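Local coordinates for uncharacterized protein (Staphylococcus aureus subsp. aureus, PDB 3H04) that is of unknown function but has the alpha/beta-hydrolase fold of the feruloyl-esterase-like family and may act as an esterase, at residues E72-C77 / I189-Y194; L65-L70 / E80-S85. All blocks are in the same frame, centred on the assembly; numbering follows the deposited sequence.

Interaction 1 (E72-C77 / I189-Y194); sequences EVSLDC and INIADY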
loop_
_atom_site.group_PDB
_atom_site.type_symbol
_atom_site.label_atom_id
_atom_site.label_comp_id
_atom_site.label_asym_id
_atom_site.label_seq_id
_atom_site.Cartn_x
_atom_site.Cartn_y
_atom_site.Cartn_z
ATOM N N GLU A 72 -6.213 16.356 -0.351
ATOM C CA GLU A 72 -6.867 17.165 0.689
ATOM C C GLU A 72 -6.063 17.146 1.988
ATOM O O GLU A 72 -6.199 18.053 2.798
ATOM C CB GLU A 72 -8.286 16.698 0.985
ATOM C CG GLU A 72 -9.222 16.793 -0.210
ATOM C CD GLU A 72 -9.276 15.528 -1.079
ATOM O OE1 GLU A 72 -8.403 14.624 -0.957
ATOM O OE2 GLU A 72 -10.215 15.457 -1.888
ATOM N N VAL A 73 -5.222 16.124 2.169
ATOM C CA VAL A 73 -4.193 16.151 3.228
ATOM C C VAL A 73 -2.854 15.891 2.559
ATOM O O VAL A 73 -2.811 15.552 1.363
ATOM C CB VAL A 73 -4.432 15.101 4.302
ATOM C CG1 VAL A 73 -5.866 15.255 4.924
ATOM C CG2 VAL A 73 -4.130 13.644 3.748
ATOM N N SER A 74 -1.768 16.069 3.306
ATOM C CA SER A 74 -0.437 15.797 2.782
ATOM C C SER A 74 0.038 14.360 3.124
ATOM O O SER A 74 -0.570 13.639 3.918
ATOM C CB SER A 74 0.576 16.789 3.371
ATOM O OG SER A 74 0.925 16.381 4.699
ATOM N N LEU A 75 1.159 13.956 2.541
ATOM C CA LEU A 75 1.748 12.669 2.881
ATOM C C LEU A 75 2.162 12.587 4.369
ATOM O O LEU A 75 2.154 11.506 4.943
ATOM C CB LEU A 75 2.961 12.357 1.996
ATOM C CG LEU A 75 3.739 11.064 2.243
ATOM C CD1 LEU A 75 2.857 9.803 2.053
ATOM C CD2 LEU A 75 4.947 10.943 1.326
ATOM N N ASP A 76 2.496 13.718 5.008
ATOM C CA ASP A 76 2.819 13.684 6.432
ATOM C C ASP A 76 1.587 13.245 7.221
ATOM O O ASP A 76 1.698 12.461 8.158
ATOM C CB ASP A 76 3.317 15.037 6.986
ATOM C CG ASP A 76 4.766 15.348 6.601
ATOM O OD1 ASP A 76 5.617 14.436 6.497
ATOM O OD2 ASP A 76 5.039 16.545 6.397
ATOM N N CYS A 77 0.428 13.767 6.840
ATOM C CA CYS A 77 -0.832 13.331 7.416
ATOM C C CYS A 77 -1.157 11.836 7.145
ATOM O O CYS A 77 -1.630 11.162 8.046
ATOM C CB CYS A 77 -1.928 14.230 6.928
ATOM S SG CYS A 77 -3.549 13.928 7.667
ATOM N N ILE A 189 1.813 15.380 -3.270
ATOM C CA ILE A 189 2.233 14.819 -1.965
ATOM C C ILE A 189 2.364 15.921 -0.892
ATOM O O ILE A 189 2.062 15.691 0.269
ATOM C CB ILE A 189 3.523 13.983 -2.157
ATOM C CG1 ILE A 189 3.137 12.560 -2.563
ATOM C CG2 ILE A 189 4.443 14.016 -0.926
ATOM C CD1 ILE A 189 4.200 11.861 -3.352
ATOM N N ASN A 190 2.746 17.121 -1.332
ATOM C CA ASN A 190 2.602 18.369 -0.579
ATOM C C ASN A 190 3.406 18.303 0.734
ATOM O O ASN A 190 2.860 18.477 1.811
ATOM C CB ASN A 190 1.123 18.697 -0.318
ATOM C CG ASN A 190 0.915 20.122 0.166
ATOM O OD1 ASN A 190 1.766 20.988 -0.049
ATOM N ND2 ASN A 190 -0.211 20.368 0.847
ATOM N N ILE A 191 4.683 17.968 0.626
ATOM C CA ILE A 191 5.552 17.962 1.804
ATOM C C ILE A 191 6.723 18.863 1.550
ATOM O O ILE A 191 6.960 19.237 0.410
ATOM C CB ILE A 191 6.024 16.548 2.229
ATOM C CG1 ILE A 191 6.797 15.841 1.094
ATOM C CG2 ILE A 191 4.867 15.827 2.841
ATOM C CD1 ILE A 191 7.017 14.394 1.301
ATOM N N ALA A 192 7.449 19.200 2.627
ATOM C CA ALA A 192 8.456 20.243 2.585
ATOM C C ALA A 192 9.600 19.761 1.730
ATOM O O ALA A 192 10.153 20.515 0.953
ATOM C CB ALA A 192 8.973 20.602 4.007
ATOM N N ASP A 193 9.977 18.505 1.898
ATOM C CA ASP A 193 11.135 17.974 1.190
ATOM C C ASP A 193 10.986 16.488 0.947
ATOM O O ASP A 193 11.238 15.659 1.831
ATOM C CB ASP A 193 12.413 18.226 1.964
ATOM C CG ASP A 193 13.652 17.850 1.157
ATOM O OD1 ASP A 193 13.512 17.329 -0.004
ATOM O OD2 ASP A 193 14.753 18.087 1.672
ATOM N N TYR A 194 10.571 16.160 -0.261
ATOM C CA TYR A 194 10.340 14.758 -0.649
ATOM C C TYR A 194 11.622 13.943 -0.706
ATOM O O TYR A 194 11.548 12.711 -0.833
ATOM C CB TYR A 194 9.646 14.699 -2.011
ATOM C CG TYR A 194 10.553 15.122 -3.145
ATOM C CD1 TYR A 194 11.273 14.180 -3.869
ATOM C CD2 TYR A 194 10.719 16.463 -3.479
ATOM C CE1 TYR A 194 12.126 14.554 -4.879
ATOM C CE2 TYR A 194 11.578 16.848 -4.506
ATOM C CZ TYR A 194 12.269 15.880 -5.206
ATOM O OH TYR A 194 13.135 16.251 -6.229
HETATM O O HOH W 1 6.417 18.597 5.315
#
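The carbonyl of I189 receives the backbone N-H of L75, the first residue of helix 75-91. The bond from L75 N to I189 O is 3.0 Å long, nearly straight (166°) and in the carbonyl plane, so an amide without an acceptor in its own helix is satisfied across the contact. Beside it, I189 CG2 rests 3.7 Å from L75 CB, the two branched aliphatic side chains running side by side, as suits this buried position. The positive phi of N190 (61°) turns the chain away after helix 185-189; asparagine tolerates this left-handed conformation better than most residues but glycine. Its O lies 3.2 Å from S74 CB, while the S74 hydroxyl caps helix 75-91 as its N-cap, accepting weakly from D76 N and C77 N. OG stands between the backbone N and the carbonyl carbon (chi1 79°), the short serine folding it over the first amides. In this alpha/beta-hydrolase fold, helix 75-91 follows the fourth strand, and 189-194 belongs to the helical insertion between the sixth and seventh, where relatives often carry a cap. The I191 side chain crosses those of L75 and D76 obliquely: its CD1 meets L75 CD2 at 4.0 Å, and its CG2 lies against the D76 carboxylate, 3.6 Å from OD2. Y199 and K198 hold D76 OD1. A water accepts from A192 N (2.9 Å) and donates to D76 OD2 (2.7 Å).

Interaction 2 (L65-L70 / E80-S85); sequences LSYRLL and EDVYAS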
loop_
_atom_site.group_PDB
_atom_site.type_symbol
_atom_site.label_atom_id
_atom_site.label_comp_id
_atom_site.label_asym_id
_atom_site.label_seq_id
_atom_site.Cartn_x
_atom_site.Cartn_y
_atom_site.Cartn_z
ATOM N N LEU A 65 -6.966 -1.260 6.861
ATOM C CA LEU A 65 -6.931 0.070 7.466
ATOM C C LEU A 65 -7.222 1.180 6.508
ATOM O O LEU A 65 -7.178 0.997 5.314
ATOM C CB LEU A 65 -5.631 0.384 8.248
ATOM C CG LEU A 65 -4.279 0.620 7.641
ATOM C CD1 LEU A 65 -4.166 1.886 6.838
ATOM C CD2 LEU A 65 -3.186 0.575 8.836
ATOM N N SER A 66 -7.554 2.337 7.057
ATOM C CA SER A 66 -7.862 3.512 6.249
ATOM C C SER A 66 -6.950 4.662 6.614
ATOM O O SER A 66 -6.401 4.704 7.732
ATOM C CB SER A 66 -9.327 3.886 6.430
ATOM O OG SER A 66 -10.124 2.822 5.868
ATOM N N TYR A 67 -6.755 5.569 5.652
ATOM C CA TYR A 67 -5.999 6.793 5.879
ATOM C C TYR A 67 -6.613 7.876 4.992
ATOM O O TYR A 67 -7.215 7.559 3.974
ATOM C CB TYR A 67 -4.514 6.595 5.528
ATOM C CG TYR A 67 -4.301 6.041 4.154
ATOM C CD1 TYR A 67 -4.156 6.898 3.058
ATOM C CD2 TYR A 67 -4.228 4.681 3.927
ATOM C CE1 TYR A 67 -3.959 6.383 1.774
ATOM C CE2 TYR A 67 -4.013 4.156 2.645
ATOM C CZ TYR A 67 -3.877 5.030 1.587
ATOM O OH TYR A 67 -3.721 4.535 0.332
ATOM N N ARG A 68 -6.422 9.139 5.373
ATOM C CA ARG A 68 -6.908 10.264 4.564
ATOM C C ARG A 68 -6.087 10.381 3.270
ATOM O O ARG A 68 -4.888 10.154 3.230
ATOM C CB ARG A 68 -6.942 11.540 5.414
ATOM C CG ARG A 68 -8.148 11.574 6.372
ATOM C CD ARG A 68 -8.073 12.740 7.357
ATOM N NE ARG A 68 -7.101 12.510 8.419
ATOM C CZ ARG A 68 -6.912 13.358 9.424
ATOM N NH1 ARG A 68 -7.602 14.508 9.479
ATOM N NH2 ARG A 68 -6.034 13.080 10.360
ATOM N N LEU A 69 -6.748 10.699 2.177
ATOM C CA LEU A 69 -6.090 10.735 0.898
ATOM C C LEU A 69 -5.524 12.084 0.504
ATOM O O LEU A 69 -6.034 13.157 0.916
ATOM C CB LEU A 69 -7.093 10.282 -0.162
ATOM C CG LEU A 69 -7.717 8.899 0.057
ATOM C CD1 LEU A 69 -8.949 8.661 -0.879
ATOM C CD2 LEU A 69 -6.713 7.737 -0.011
ATOM N N LEU A 70 -4.501 12.041 -0.355
ATOM C CA LEU A 70 -4.113 13.243 -1.110
ATOM C C LEU A 70 -5.206 13.568 -2.132
ATOM O O LEU A 70 -5.877 12.679 -2.595
ATOM C CB LEU A 70 -2.790 13.063 -1.827
ATOM C CG LEU A 70 -1.570 12.479 -1.127
ATOM C CD1 LEU A 70 -0.605 12.156 -2.261
ATOM C CD2 LEU A 70 -0.989 13.445 -0.143
ATOM N N GLU A 80 0.944 9.788 9.385
ATOM C CA GLU A 80 0.405 9.893 10.749
ATOM C C GLU A 80 -0.852 9.026 10.928
ATOM O O GLU A 80 -0.999 8.364 11.933
ATOM C CB GLU A 80 0.115 11.360 11.140
ATOM C CG GLU A 80 1.358 12.104 11.539
ATOM C CD GLU A 80 1.140 13.589 11.837
ATOM O OE1 GLU A 80 -0.044 14.045 11.930
ATOM O OE2 GLU A 80 2.189 14.284 11.984
ATOM N N ASP A 81 -1.756 9.038 9.946
ATOM C CA ASP A 81 -2.977 8.206 10.014
ATOM C C ASP A 81 -2.638 6.719 10.011
ATOM O O ASP A 81 -3.213 5.924 10.742
ATOM C CB ASP A 81 -3.918 8.513 8.803
ATOM C CG ASP A 81 -4.688 9.850 8.928
ATOM O OD1 ASP A 81 -4.573 10.553 9.972
ATOM O OD2 ASP A 81 -5.439 10.190 7.956
ATOM N N VAL A 82 -1.768 6.316 9.090
ATOM C CA VAL A 82 -1.351 4.930 8.968
ATOM C C VAL A 82 -0.739 4.403 10.301
ATOM O O VAL A 82 -1.098 3.336 10.794
ATOM C CB VAL A 82 -0.356 4.789 7.765
ATOM C CG1 VAL A 82 0.383 3.455 7.833
ATOM C CG2 VAL A 82 -1.134 4.978 6.412
ATOM N N TYR A 83 0.171 5.164 10.891
ATOM C CA TYR A 83 0.813 4.749 12.139
ATOM C C TYR A 83 -0.169 4.790 13.330
ATOM O O TYR A 83 -0.075 3.969 14.220
ATOM C CB TYR A 83 2.044 5.616 12.417
ATOM C CG TYR A 83 3.264 5.434 11.510
ATOM C CD1 TYR A 83 3.200 4.756 10.294
ATOM C CD2 TYR A 83 4.491 6.002 11.874
ATOM C CE1 TYR A 83 4.357 4.606 9.493
ATOM C CE2 TYR A 83 5.602 5.901 11.087
ATOM C CZ TYR A 83 5.550 5.181 9.915
ATOM O OH TYR A 83 6.659 5.078 9.145
ATOM N N ALA A 84 -1.121 5.729 13.339
ATOM C CA ALA A 84 -2.136 5.767 14.419
ATOM C C ALA A 84 -3.025 4.522 14.282
ATOM O O ALA A 84 -3.328 3.885 15.261
ATOM C CB ALA A 84 -2.971 7.030 14.378
ATOM N N SER A 85 -3.362 4.130 13.053
ATOM C CA SER A 85 -4.195 2.952 12.849
ATOM C C SER A 85 -3.376 1.699 13.145
ATOM O O SER A 85 -3.825 0.807 13.890
ATOM C CB SER A 85 -4.808 2.918 11.439
ATOM O OG SER A 85 -5.587 4.104 11.207
HETATM O O HOH W 2 -7.559 2.751 9.916
#
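A buried loop-to-helix contact, with a salt bridge near one end, a water bridge near the other and aliphatic contacts between and beside them, ties the chain leaving strand 60-65 to the helix 75-91 that follows it. The salt bridge is side-on: R68 NE reaches D81 OD2 at 2.9 Å and R68 NH2 reaches D81 OD1, also at 2.9 Å, each oxygen accepting through its syn lone pair. Guanidinium and carboxylate are nearly coplanar, 7° apart, and the bend of the arginine chain at chi3 (-75°) brings NE and NH2 alongside the acid. The anti lone pair of OD2 takes a third bond from the backbone N of R68, at 3.0 Å, so D81 fixes the main chain as well as the side chain, a task for which a short carboxylate is well suited. R68 NH1 is paired with D12, and an arginine between two acids probably helps keep both ionised. Next to the salt bridge, Y67 CB packs on D81 CB and, at 3.8 Å, on V82 CG2; the tyrosine and valine run side by side. Farther along, L65 CD2 fits 3.9 Å from S85 CB, the small serine letting the leucine come close to the helix. S85 OG donates to a water 2.7 Å away that also accepts from S66 N. The ring of Y67 stacks on H36, which begins a His-Gly-Gly-Gly sequence. Together with the Tyr-Arg pair, this recalls the hormone-sensitive-lipase-like branch of alpha/beta hydrolases, where such glycines form the oxyanion hole.

Both interactions use helix 75-91, interaction 1 at its first turn and interaction 2 about two turns further on, with centres 13 Å apart. Along the chain their segments alternate: 65-70, 72-77, 80-85 and, much later, 189-194. Interaction 2 is thus local to the connection from strand 60-65 into the helix, whereas interaction 1 brings in the insertion that precedes strand 212-217. They touch directly, since L70 CD1 packs on I189 CG1 at 3.8 Å and C77 SG lies against R68 NH2. One helix therefore joins the central sheet to the helical region inserted later in the same chain, and Y67 of interaction 2 lies near, without touching, what may be the nucleophile elbow.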